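Local coordinates for protein putative TetR-family transcriptional regulator (Streptomyces coelicolor, PDB 2HXO) that probably binds cis-regulatory DNA as a TetR-family transcription factor and so controls the expression of target genes, at residues L16-I21 against R45-G49; A67-V72 against W107-L112; P87-V91 against Q135-M139; Y156-A161 against Q217-I222. All coordinates share one frame; numbering follows the deposited sequence.

Contact 1. Residues L16-I21 against R45-G49; sequences LSRERI and RLATG
The guanidinium of Arg20 is approached obliquely by two oxygens of residues 45-49, Leu46 O and Thr48 OG1, while one of its faces is laid over Leu16, whose CD1 sits beneath the centre, 3.9 Å from the plane. This is part of the small helical DNA-binding domain of the TetR family: residues 16-21 begin helix 18-31, while residues 45-49 carry the end of helix 39-46 into the turn of the predicted helix-turn-helix motif. Arg20 NH2 comes within 3.3 Å of Leu46 O, but the angle is too poor for a hydrogen bond, though the charge may still attract the carbonyl. A bend at chi3 (60°) carries the guanidinium over Leu16 CD1 and toward Leu46 O. Beneath it lies an apolar cluster centred on Leu46. Leu46 CD2 meets Ile21 CD1 at 3.3 Å and Leu16 CD1 at 3.5 Å, each side chain crossing it at roughly a right angle. Leucine and isoleucine suit this place because their branches fill the corner between the helices, with Ala24 of helix 18-31 also touching Leu46. With CG anti to the backbone N (chi1 -163°), Leu16 sends its branches to the turn, where it meets Thr48 tip to tip and CD2 lies 3.8 Å from Thr48 CG2. The turn is shaped by a Schellman motif in which Ala47 takes up positive phi. Thr48 secures it further, with OG1 donating to Leu46 O at 3.2 Å from above the carbonyl plane, 61° out of it.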
loop_
_atom_site.group_PDB
_atom_site.type_symbol
_atom_site.label_atom_id
_atom_site.label_comp_id
_atom_site.label_asym_id
_atom_site.label_seq_id
_atom_site.Cartn_x
_atom_site.Cartn_y
_atom_site.Cartn_z
ATOM N N LEU A 16 28.509 -24.002 3.038
ATOM C CA LEU A 16 27.958 -22.646 2.744
ATOM C C LEU A 16 26.582 -22.804 2.097
ATOM O O LEU A 16 26.375 -22.464 0.934
ATOM C CB LEU A 16 28.907 -21.895 1.809
ATOM C CG LEU A 16 28.718 -20.382 1.730
ATOM C CD1 LEU A 16 28.743 -19.797 3.132
ATOM C CD2 LEU A 16 29.817 -19.772 0.870
ATOM N N SER A 17 25.643 -23.319 2.884
ATOM C CA SER A 17 24.283 -23.580 2.438
ATOM C C SER A 17 23.459 -22.388 1.980
ATOM O O SER A 17 23.808 -21.230 2.198
ATOM C CB SER A 17 23.510 -24.301 3.547
ATOM O OG SER A 17 24.126 -25.535 3.886
ATOM N N ARG A 18 22.347 -22.715 1.333
ATOM C CA ARG A 18 21.387 -21.742 0.838
ATOM C C ARG A 18 20.875 -20.961 2.040
ATOM O O ARG A 18 21.024 -19.743 2.124
ATOM C CB ARG A 18 20.219 -22.477 0.181
ATOM C CG ARG A 18 19.171 -21.581 -0.442
ATOM C CD ARG A 18 19.658 -21.030 -1.763
ATOM N NE ARG A 18 18.574 -20.409 -2.515
ATOM C CZ ARG A 18 18.689 -19.994 -3.770
ATOM N NH1 ARG A 18 19.844 -20.138 -4.410
ATOM N NH2 ARG A 18 17.656 -19.431 -4.383
ATOM N N GLU A 19 20.272 -21.693 2.972
ATOM C CA GLU A 19 19.710 -21.121 4.188
ATOM C C GLU A 19 20.687 -20.168 4.864
ATOM O O GLU A 19 20.291 -19.114 5.367
ATOM C CB GLU A 19 19.334 -22.235 5.171
ATOM C CG GLU A 19 18.424 -23.314 4.598
ATOM C CD GLU A 19 19.113 -24.183 3.558
ATOM O OE1 GLU A 19 20.163 -24.785 3.881
ATOM O OE2 GLU A 19 18.602 -24.272 2.419
ATOM N N ARG A 20 21.962 -20.548 4.878
ATOM C CA ARG A 20 22.992 -19.728 5.503
ATOM C C ARG A 20 23.086 -18.369 4.826
ATOM O O ARG A 20 22.958 -17.323 5.474
ATOM C CB ARG A 20 24.355 -20.416 5.426
ATOM C CG ARG A 20 24.498 -21.668 6.267
ATOM C CD ARG A 20 25.950 -22.136 6.274
ATOM N NE ARG A 20 26.841 -21.120 6.831
ATOM C CZ ARG A 20 28.169 -21.203 6.825
ATOM N NH1 ARG A 20 28.769 -22.261 6.284
ATOM N NH2 ARG A 20 28.899 -20.230 7.363
ATOM N N ILE A 21 23.315 -18.392 3.519
ATOM C CA ILE A 21 23.425 -17.166 2.753
ATOM C C ILE A 21 22.206 -16.285 3.020
ATOM O O ILE A 21 22.341 -15.127 3.415
ATOM C CB ILE A 21 23.487 -17.457 1.249
ATOM C CG1 ILE A 21 24.472 -18.597 0.976
ATOM C CG2 ILE A 21 23.876 -16.192 0.494
ATOM C CD1 ILE A 21 25.902 -18.275 1.294
ATOM N N ARG A 45 29.950 -11.743 7.914
ATOM C CA ARG A 45 29.003 -12.453 8.765
ATOM C C ARG A 45 28.946 -13.931 8.434
ATOM O O ARG A 45 28.571 -14.749 9.275
ATOM C CB ARG A 45 27.606 -11.847 8.650
ATOM C CG ARG A 45 27.501 -10.476 9.285
ATOM C CD ARG A 45 26.148 -10.280 9.949
ATOM N NE ARG A 45 25.912 -11.264 11.001
ATOM C CZ ARG A 45 24.863 -11.242 11.818
ATOM N NH1 ARG A 45 23.952 -10.282 11.705
ATOM N NH2 ARG A 45 24.725 -12.178 12.749
ATOM N N LEU A 46 29.328 -14.268 7.209
ATOM C CA LEU A 46 29.324 -15.657 6.761
ATOM C C LEU A 46 30.649 -16.337 7.104
ATOM O O LEU A 46 30.757 -17.566 7.066
ATOM C CB LEU A 46 29.083 -15.713 5.251
ATOM C CG LEU A 46 27.984 -16.646 4.734
ATOM C CD1 LEU A 46 26.684 -16.423 5.491
ATOM C CD2 LEU A 46 27.787 -16.392 3.252
ATOM N N ALA A 47 31.649 -15.526 7.446
ATOM C CA ALA A 47 32.973 -16.027 7.804
ATOM C C ALA A 47 33.521 -16.957 6.722
ATOM O O ALA A 47 34.027 -18.043 7.017
ATOM C CB ALA A 47 32.908 -16.761 9.144
ATOM N N THR A 48 33.416 -16.522 5.470
ATOM C CA THR A 48 33.894 -17.317 4.347
ATOM C C THR A 48 34.706 -16.457 3.387
ATOM O O THR A 48 34.577 -15.230 3.372
ATOM C CB THR A 48 32.710 -17.967 3.577
ATOM O OG1 THR A 48 32.016 -18.871 4.449
ATOM C CG2 THR A 48 33.204 -18.735 2.350
ATOM N N GLY A 49 35.548 -17.115 2.596
ATOM C CA GLY A 49 36.377 -16.410 1.639
ATOM C C GLY A 49 35.580 -15.759 0.527
ATOM O O GLY A 49 34.813 -16.427 -0.170
#

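Contact 2. Residues A67-V72 against W107-L112; sequences ATDAVV and WLATQL
Thr68 OG1 packs against Gln111 CB, 3.2 Å away, and against the edge of the Trp107 ring near CZ3, while its hydrogen bond goes to Leu64 O, one turn back in its own helix. Its polar need is thus met internally, which lets a threonine serve as an otherwise apolar knob: its side chain fits into a hole formed by Trp107, Leu108, Gln111 and Leu112. OG1 lies beside the backbone N (chi1 -62°), which leaves the methyl anti to it and facing the leucines, with Thr68 CG2 3.6 Å from Leu108 CD1 and 3.8 Å from Leu112 CD2. The Trp107 ring presents its edge to helix 60-76, with Ala67 O and Thr68 OG1 near the ring plane and Val71 CG2 approaching obliquely. Small Ala67 leaves room for the ring, its CB 4.1 Å from Trp107 CH2. Trp107 NE1 is held by Asp30 OD2 of the DNA-binding domain, which should limit rotation of the indole. Farther along, Val71 CG1 and Leu108 CD2 meet tip to tip at 3.8 Å, and Val72 CG2 adds looser contacts to both leucines. The local helix axes approach to 10.3 Å and cross at -116°. Since Ala67 and Trp107 also touch Leu29 of helix 18-31, this is the interdomain junction of the TetR-family fold, where the helix following the helix-turn-helix is seated on the C-terminal domain.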
loop_
_atom_site.group_PDB
_atom_site.type_symbol
_atom_site.label_atom_id
_atom_site.label_comp_id
_atom_site.label_asym_id
_atom_site.label_seq_id
_atom_site.Cartn_x
_atom_site.Cartn_y
_atom_site.Cartn_z
ATOM N N ALA A 67 15.639 -13.420 0.089
ATOM C CA ALA A 67 15.433 -13.070 1.495
ATOM C C ALA A 67 13.951 -12.786 1.737
ATOM O O ALA A 67 13.366 -13.243 2.716
ATOM C CB ALA A 67 16.267 -11.847 1.852
ATOM N N THR A 68 13.356 -12.025 0.830
ATOM C CA THR A 68 11.944 -11.698 0.910
ATOM C C THR A 68 11.115 -12.991 0.863
ATOM O O THR A 68 10.214 -13.194 1.677
ATOM C CB THR A 68 11.551 -10.786 -0.260
ATOM O OG1 THR A 68 12.297 -9.569 -0.161
ATOM C CG2 THR A 68 10.049 -10.476 -0.236
ATOM N N ASP A 69 11.458 -13.867 -0.079
ATOM C CA ASP A 69 10.772 -15.141 -0.275
ATOM C C ASP A 69 10.864 -16.042 0.952
ATOM O O ASP A 69 9.871 -16.640 1.372
ATOM C CB ASP A 69 11.372 -15.856 -1.492
ATOM C CG ASP A 69 10.645 -17.148 -1.851
ATOM O OD1 ASP A 69 9.684 -17.094 -2.644
ATOM O OD2 ASP A 69 11.034 -18.222 -1.349
ATOM N N ALA A 70 12.056 -16.143 1.530
ATOM C CA ALA A 70 12.258 -16.994 2.699
ATOM C C ALA A 70 11.415 -16.529 3.885
ATOM O O ALA A 70 10.773 -17.331 4.563
ATOM C CB ALA A 70 13.733 -17.012 3.079
ATOM N N VAL A 71 11.429 -15.230 4.138
ATOM C CA VAL A 71 10.668 -14.659 5.237
ATOM C C VAL A 71 9.158 -14.835 5.036
ATOM O O VAL A 71 8.439 -15.194 5.963
ATOM C CB VAL A 71 11.002 -13.157 5.397
ATOM C CG1 VAL A 71 9.840 -12.418 6.047
ATOM C CG2 VAL A 71 12.262 -13.009 6.239
ATOM N N VAL A 72 8.690 -14.577 3.820
ATOM C CA VAL A 72 7.275 -14.698 3.503
ATOM C C VAL A 72 6.797 -16.146 3.638
ATOM O O VAL A 72 5.782 -16.416 4.286
ATOM C CB VAL A 72 6.998 -14.169 2.077
ATOM C CG1 VAL A 72 5.587 -14.515 1.642
ATOM C CG2 VAL A 72 7.202 -12.658 2.048
ATOM N N TRP A 107 12.025 -3.803 6.368
ATOM C CA TRP A 107 12.469 -3.757 4.977
ATOM C C TRP A 107 11.562 -4.571 4.035
ATOM O O TRP A 107 11.509 -4.305 2.834
ATOM C CB TRP A 107 13.901 -4.288 4.881
ATOM C CG TRP A 107 14.070 -5.662 5.489
ATOM C CD1 TRP A 107 14.411 -5.954 6.780
ATOM C CD2 TRP A 107 13.879 -6.923 4.832
ATOM N NE1 TRP A 107 14.449 -7.318 6.969
ATOM C CE2 TRP A 107 14.125 -7.937 5.790
ATOM C CE3 TRP A 107 13.523 -7.296 3.528
ATOM C CZ2 TRP A 107 14.026 -9.303 5.483
ATOM C CZ3 TRP A 107 13.425 -8.659 3.222
ATOM C CH2 TRP A 107 13.677 -9.643 4.199
ATOM N N LEU A 108 10.844 -5.549 4.581
ATOM C CA LEU A 108 9.978 -6.408 3.773
ATOM C C LEU A 108 8.955 -5.688 2.900
ATOM O O LEU A 108 8.775 -6.045 1.733
ATOM C CB LEU A 108 9.243 -7.419 4.660
ATOM C CG LEU A 108 8.574 -8.573 3.902
ATOM C CD1 LEU A 108 9.643 -9.411 3.204
ATOM C CD2 LEU A 108 7.789 -9.450 4.858
ATOM N N ALA A 109 8.281 -4.688 3.455
ATOM C CA ALA A 109 7.264 -3.958 2.705
ATOM C C ALA A 109 7.796 -3.345 1.413
ATOM O O ALA A 109 7.134 -3.388 0.377
ATOM C CB ALA A 109 6.654 -2.867 3.580
ATOM N N THR A 110 8.993 -2.773 1.482
ATOM C CA THR A 110 9.608 -2.152 0.320
ATOM C C THR A 110 9.978 -3.195 -0.731
ATOM O O THR A 110 9.807 -2.969 -1.929
ATOM C CB THR A 110 10.887 -1.370 0.716
ATOM O OG1 THR A 110 10.542 -0.331 1.642
ATOM C CG2 THR A 110 11.540 -0.741 -0.516
ATOM N N GLN A 111 10.484 -4.339 -0.278
ATOM C CA GLN A 111 10.882 -5.393 -1.197
ATOM C C GLN A 111 9.702 -5.990 -1.945
ATOM O O GLN A 111 9.836 -6.383 -3.105
ATOM C CB GLN A 111 11.650 -6.486 -0.452
ATOM C CG GLN A 111 13.053 -6.060 -0.070
ATOM C CD GLN A 111 13.785 -5.445 -1.243
ATOM O OE1 GLN A 111 13.858 -6.039 -2.317
ATOM N NE2 GLN A 111 14.330 -4.245 -1.046
ATOM N N LEU A 112 8.546 -6.052 -1.287
ATOM C CA LEU A 112 7.346 -6.588 -1.920
ATOM C C LEU A 112 6.870 -5.668 -3.047
ATOM O O LEU A 112 6.422 -6.132 -4.097
ATOM C CB LEU A 112 6.236 -6.764 -0.887
ATOM C CG LEU A 112 6.440 -7.847 0.173
ATOM C CD1 LEU A 112 5.334 -7.741 1.212
ATOM C CD2 LEU A 112 6.439 -9.226 -0.474
#

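Contact 3. Residues P87-V91 against Q135-M139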
loop_
_atom_site.group_PDB
_atom_site.type_symbol
_atom_site.label_atom_id
_atom_site.label_comp_id
_atom_site.label_asym_id
_atom_site.label_seq_id
_atom_site.Cartn_x
_atom_site.Cartn_y
_atom_site.Cartn_z
ATOM N N PRO A 87 -12.363 -21.003 3.655
ATOM C CA PRO A 87 -11.485 -20.289 2.724
ATOM C C PRO A 87 -11.172 -18.900 3.247
ATOM O O PRO A 87 -10.057 -18.407 3.105
ATOM C CB PRO A 87 -12.306 -20.261 1.446
ATOM C CG PRO A 87 -13.010 -21.592 1.519
ATOM C CD PRO A 87 -13.505 -21.594 2.941
ATOM N N GLN A 88 -12.171 -18.283 3.870
ATOM C CA GLN A 88 -12.014 -16.945 4.423
ATOM C C GLN A 88 -10.971 -16.890 5.537
ATOM O O GLN A 88 -10.183 -15.935 5.598
ATOM C CB GLN A 88 -13.369 -16.406 4.903
ATOM C CG GLN A 88 -14.293 -15.965 3.756
ATOM C CD GLN A 88 -15.140 -17.097 3.156
ATOM O OE1 GLN A 88 -14.786 -18.281 3.235
ATOM N NE2 GLN A 88 -16.262 -16.727 2.537
ATOM N N ASP A 89 -10.964 -17.908 6.402
ATOM C CA ASP A 89 -9.997 -17.995 7.493
ATOM C C ASP A 89 -8.611 -18.167 6.911
ATOM O O ASP A 89 -7.654 -17.555 7.384
ATOM C CB ASP A 89 -10.266 -19.204 8.399
ATOM C CG ASP A 89 -11.562 -19.104 9.130
ATOM O OD1 ASP A 89 -11.808 -18.044 9.717
ATOM O OD2 ASP A 89 -12.339 -20.083 9.130
ATOM N N ALA A 90 -8.506 -19.027 5.900
ATOM C CA ALA A 90 -7.230 -19.290 5.268
ATOM C C ALA A 90 -6.672 -17.981 4.686
ATOM O O ALA A 90 -5.489 -17.680 4.832
ATOM C CB ALA A 90 -7.391 -20.350 4.193
ATOM N N VAL A 91 -7.528 -17.186 4.053
ATOM C CA VAL A 91 -7.062 -15.923 3.502
ATOM C C VAL A 91 -6.565 -15.024 4.640
ATOM O O VAL A 91 -5.552 -14.332 4.502
ATOM C CB VAL A 91 -8.175 -15.209 2.694
ATOM C CG1 VAL A 91 -7.781 -13.782 2.429
ATOM C CG2 VAL A 91 -8.411 -15.951 1.383
ATOM N N GLN A 135 -8.211 -20.165 -2.437
ATOM C CA GLN A 135 -9.295 -19.858 -1.524
ATOM C C GLN A 135 -10.430 -19.152 -2.267
ATOM O O GLN A 135 -11.599 -19.383 -1.985
ATOM C CB GLN A 135 -8.769 -19.011 -0.363
ATOM C CG GLN A 135 -7.622 -19.705 0.419
ATOM C CD GLN A 135 -7.940 -21.166 0.789
ATOM O OE1 GLN A 135 -9.065 -21.504 1.147
ATOM N NE2 GLN A 135 -6.940 -22.024 0.701
ATOM N N VAL A 136 -10.077 -18.311 -3.233
ATOM C CA VAL A 136 -11.055 -17.600 -4.044
ATOM C C VAL A 136 -11.857 -18.626 -4.839
ATOM O O VAL A 136 -13.076 -18.527 -4.952
ATOM C CB VAL A 136 -10.351 -16.606 -5.005
ATOM C CG1 VAL A 136 -11.286 -16.177 -6.104
ATOM C CG2 VAL A 136 -9.873 -15.394 -4.216
ATOM N N GLN A 137 -11.175 -19.615 -5.392
ATOM C CA GLN A 137 -11.866 -20.664 -6.137
ATOM C C GLN A 137 -12.766 -21.455 -5.177
ATOM O O GLN A 137 -13.906 -21.763 -5.498
ATOM C CB GLN A 137 -10.869 -21.633 -6.781
ATOM C CG GLN A 137 -9.842 -20.995 -7.682
ATOM C CD GLN A 137 -8.942 -22.024 -8.344
ATOM O OE1 GLN A 137 -8.209 -22.747 -7.676
ATOM N NE2 GLN A 137 -9.005 -22.098 -9.671
ATOM N N ALA A 138 -12.261 -21.771 -3.991
ATOM C CA ALA A 138 -13.063 -22.526 -3.026
ATOM C C ALA A 138 -14.318 -21.734 -2.638
ATOM O O ALA A 138 -15.332 -22.306 -2.248
ATOM C CB ALA A 138 -12.229 -22.848 -1.782
HETATM N N MSE A 139 -14.244 -20.413 -2.754
HETATM C CA MSE A 139 -15.373 -19.558 -2.413
HETATM C C MSE A 139 -16.437 -19.519 -3.516
HETATM O O MSE A 139 -17.451 -18.832 -3.395
HETATM C CB MSE A 139 -14.881 -18.145 -2.110
HETATM C CG MSE A 139 -14.248 -18.014 -0.753
HETATM SE SE MSE A 139 -13.285 -16.378 -0.455
HETATM C CE MSE A 139 -14.753 -15.165 -0.383
#
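This is a surface contact between two helix ends of the all-helical C-terminal domain of the TetR fold: the first turn of helix 87-104 packs against the last turn of helix 124-138. No hydrogen bond crosses it, and the fit comes from van der Waals contact. Pro87 suits a helix's first position, where its missing N-H costs no helical bond, and its ring rests against both Ala138 and Met139, with CG 3.6 Å from Ala138 CB and CB 3.7 Å from Met139 CG. Bent at chi2 (-48°), Gln135 curls against the opposing helix. Its amide carbon CD lies 3.5 Å from Ala90 CB, and OE1 comes to 3.1 Å from Pro87 CA, while CB touches Val91 CG2 at 3.5 Å. An alanine in place of Gln135 would probably leave a gap beside Ala90 and the CA of Pro87, where CD and OE1 now pack. Underneath, Leu226 of helix 214-230 supports Val91, and Ile229 and Thr230 back Met139. The flexible side chain of Met139, deposited as selenomethionine, crosses Gln88 and brings its methyl CE to 3.6 Å from Gln88 NE2.

Contact 4. Residues Y156-A161 against Q217-I222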
loop_
_atom_site.group_PDB
_atom_site.type_symbol
_atom_site.label_atom_id
_atom_site.label_comp_id
_atom_site.label_asym_id
_atom_site.label_seq_id
_atom_site.Cartn_x
_atom_site.Cartn_y
_atom_site.Cartn_z
ATOM N N TYR A 156 -4.977 -4.855 -1.104
ATOM C CA TYR A 156 -5.433 -4.437 0.210
ATOM C C TYR A 156 -4.357 -4.761 1.243
ATOM O O TYR A 156 -4.000 -3.926 2.073
ATOM C CB TYR A 156 -6.722 -5.138 0.620
ATOM C CG TYR A 156 -7.030 -4.834 2.056
ATOM C CD1 TYR A 156 -7.621 -3.625 2.421
ATOM C CD2 TYR A 156 -6.606 -5.699 3.073
ATOM C CE1 TYR A 156 -7.778 -3.277 3.767
ATOM C CE2 TYR A 156 -6.751 -5.362 4.414
ATOM C CZ TYR A 156 -7.339 -4.157 4.755
ATOM O OH TYR A 156 -7.518 -3.852 6.083
ATOM N N ILE A 157 -3.832 -5.976 1.185
ATOM C CA ILE A 157 -2.805 -6.381 2.131
ATOM C C ILE A 157 -1.570 -5.472 2.093
ATOM O O ILE A 157 -1.078 -5.031 3.143
ATOM C CB ILE A 157 -2.406 -7.848 1.890
ATOM C CG1 ILE A 157 -3.593 -8.747 2.259
ATOM C CG2 ILE A 157 -1.177 -8.203 2.718
ATOM C CD1 ILE A 157 -3.498 -10.171 1.781
ATOM N N LEU A 158 -1.075 -5.184 0.890
ATOM C CA LEU A 158 0.093 -4.317 0.717
ATOM C C LEU A 158 -0.150 -2.912 1.256
ATOM O O LEU A 158 0.747 -2.273 1.801
ATOM C CB LEU A 158 0.456 -4.210 -0.761
ATOM C CG LEU A 158 1.417 -5.229 -1.372
ATOM C CD1 LEU A 158 1.078 -6.657 -0.947
ATOM C CD2 LEU A 158 1.333 -5.085 -2.873
ATOM N N GLY A 159 -1.373 -2.431 1.089
ATOM C CA GLY A 159 -1.708 -1.097 1.547
ATOM C C GLY A 159 -1.808 -0.957 3.055
ATOM O O GLY A 159 -1.317 0.017 3.629
ATOM N N ALA A 160 -2.460 -1.910 3.712
ATOM C CA ALA A 160 -2.581 -1.835 5.162
ATOM C C ALA A 160 -1.246 -2.229 5.803
ATOM O O ALA A 160 -0.736 -1.520 6.672
ATOM C CB ALA A 160 -3.705 -2.749 5.648
ATOM N N ALA A 161 -0.668 -3.347 5.368
ATOM C CA ALA A 161 0.615 -3.785 5.920
ATOM C C ALA A 161 1.715 -2.764 5.617
ATOM O O ALA A 161 2.592 -2.516 6.446
ATOM C CB ALA A 161 1.001 -5.150 5.355
ATOM N N GLN A 217 -7.886 -3.732 12.785
ATOM C CA GLN A 217 -8.356 -2.954 11.655
ATOM C C GLN A 217 -8.028 -3.766 10.401
ATOM O O GLN A 217 -8.878 -3.978 9.532
ATOM C CB GLN A 217 -7.629 -1.607 11.604
ATOM C CG GLN A 217 -7.960 -0.788 10.363
ATOM C CD GLN A 217 -9.441 -0.509 10.267
ATOM O OE1 GLN A 217 -10.026 0.035 11.202
ATOM N NE2 GLN A 217 -10.063 -0.888 9.139
ATOM N N PHE A 218 -6.782 -4.219 10.333
ATOM C CA PHE A 218 -6.285 -5.014 9.231
ATOM C C PHE A 218 -7.209 -6.184 8.916
ATOM O O PHE A 218 -7.655 -6.339 7.777
ATOM C CB PHE A 218 -4.890 -5.534 9.568
ATOM C CG PHE A 218 -4.245 -6.310 8.447
ATOM C CD1 PHE A 218 -3.982 -5.696 7.222
ATOM C CD2 PHE A 218 -3.919 -7.655 8.608
ATOM C CE1 PHE A 218 -3.405 -6.406 6.172
ATOM C CE2 PHE A 218 -3.342 -8.375 7.562
ATOM C CZ PHE A 218 -3.084 -7.741 6.334
ATOM N N LEU A 219 -7.508 -6.996 9.929
ATOM C CA LEU A 219 -8.387 -8.155 9.769
ATOM C C LEU A 219 -9.819 -7.797 9.393
ATOM O O LEU A 219 -10.481 -8.558 8.689
ATOM C CB LEU A 219 -8.411 -8.994 11.046
ATOM C CG LEU A 219 -7.153 -9.806 11.357
ATOM C CD1 LEU A 219 -7.369 -10.608 12.640
ATOM C CD2 LEU A 219 -6.843 -10.739 10.185
ATOM N N ALA A 220 -10.301 -6.655 9.874
ATOM C CA ALA A 220 -11.661 -6.210 9.561
ATOM C C ALA A 220 -11.718 -5.792 8.095
ATOM O O ALA A 220 -12.680 -6.110 7.390
ATOM C CB ALA A 220 -12.058 -5.038 10.452
ATOM N N GLY A 221 -10.680 -5.096 7.636
ATOM C CA GLY A 221 -10.635 -4.667 6.245
ATOM C C GLY A 221 -10.592 -5.848 5.282
ATOM O O GLY A 221 -11.300 -5.860 4.270
ATOM N N ILE A 222 -9.769 -6.847 5.600
ATOM C CA ILE A 222 -9.649 -8.030 4.761
ATOM C C ILE A 222 -11.006 -8.739 4.744
ATOM O O ILE A 222 -11.470 -9.186 3.690
ATOM C CB ILE A 222 -8.506 -8.975 5.286
ATOM C CG1 ILE A 222 -8.025 -9.891 4.162
ATOM C CG2 ILE A 222 -8.993 -9.840 6.433
ATOM C CD1 ILE A 222 -7.349 -9.177 3.009
HETATM O O HOH W 1 -8.184 -1.490 7.276
#
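Gln217 reaches Tyr156 through a water: NE2 donates to it at 2.7 Å, and the water lies 2.7 Å from Tyr156 OH, at the edge of the ring. The amide is well anchored, since OE1 binds His212 and NE2 also bonds Thr148 O of the second subunit. Next, Phe218 offers its backbone O 3.0 Å from Tyr156 OH, a probable hydrogen bond, although the hydroxyl proton may instead serve the water. Its ring, sent across with CG anti to the backbone N (chi1 -177°), is a knob among Tyr156, Ile157, Ala160 and Ala161. Ala160 CB meets the ring edge at CD1, 3.4 Å away, so that a small residue suits this position. The Tyr156 and Phe218 rings are nearly parallel, at 22°, but slid apart, with centroids 5.9 Å distant. Gly221 follows beneath one face of the tyrosine, where a CB would collide with the OH. Ile222 closes the row, its CD1 3.6 Å from Tyr156 CD2 and also against Ile157 CG1. A phenylalanine at Tyr156 could keep much of the ring packing but would probably leave the water and Phe218 O without their hydroxyl partner. The two helices run antiparallel at 160°, with Trp99 of helix 87-104 stacked on Phe218, Ala95 and Leu98 touching Ile157, and the second subunit packing on Ala160 and Ala220, consistent with the dimer-forming helices of TetR proteins.

The contacts run from the DNA-binding end to the dimer interface. Contact 1 closes the helix-turn-helix domain about 27 Å from the chain centre; contact 2, its centre 19 Å from that of contact 1, ties helix 60-76 to the C-terminal domain. Contacts 1 and 2 are in series, whereas 2 and 3 alternate along the chain, lying 23 Å apart by centres: helix 87-104 of contact 3 comes between the two helices of contact 2 in the chain. Contact 4 comes last in sequence, 16 Å between centres from contact 3, which it touches through Val91 and Ile222. Contact 2 is thus one place where the DNA-binding and C-terminal parts meet, consistent with domain coupling in TetR relatives.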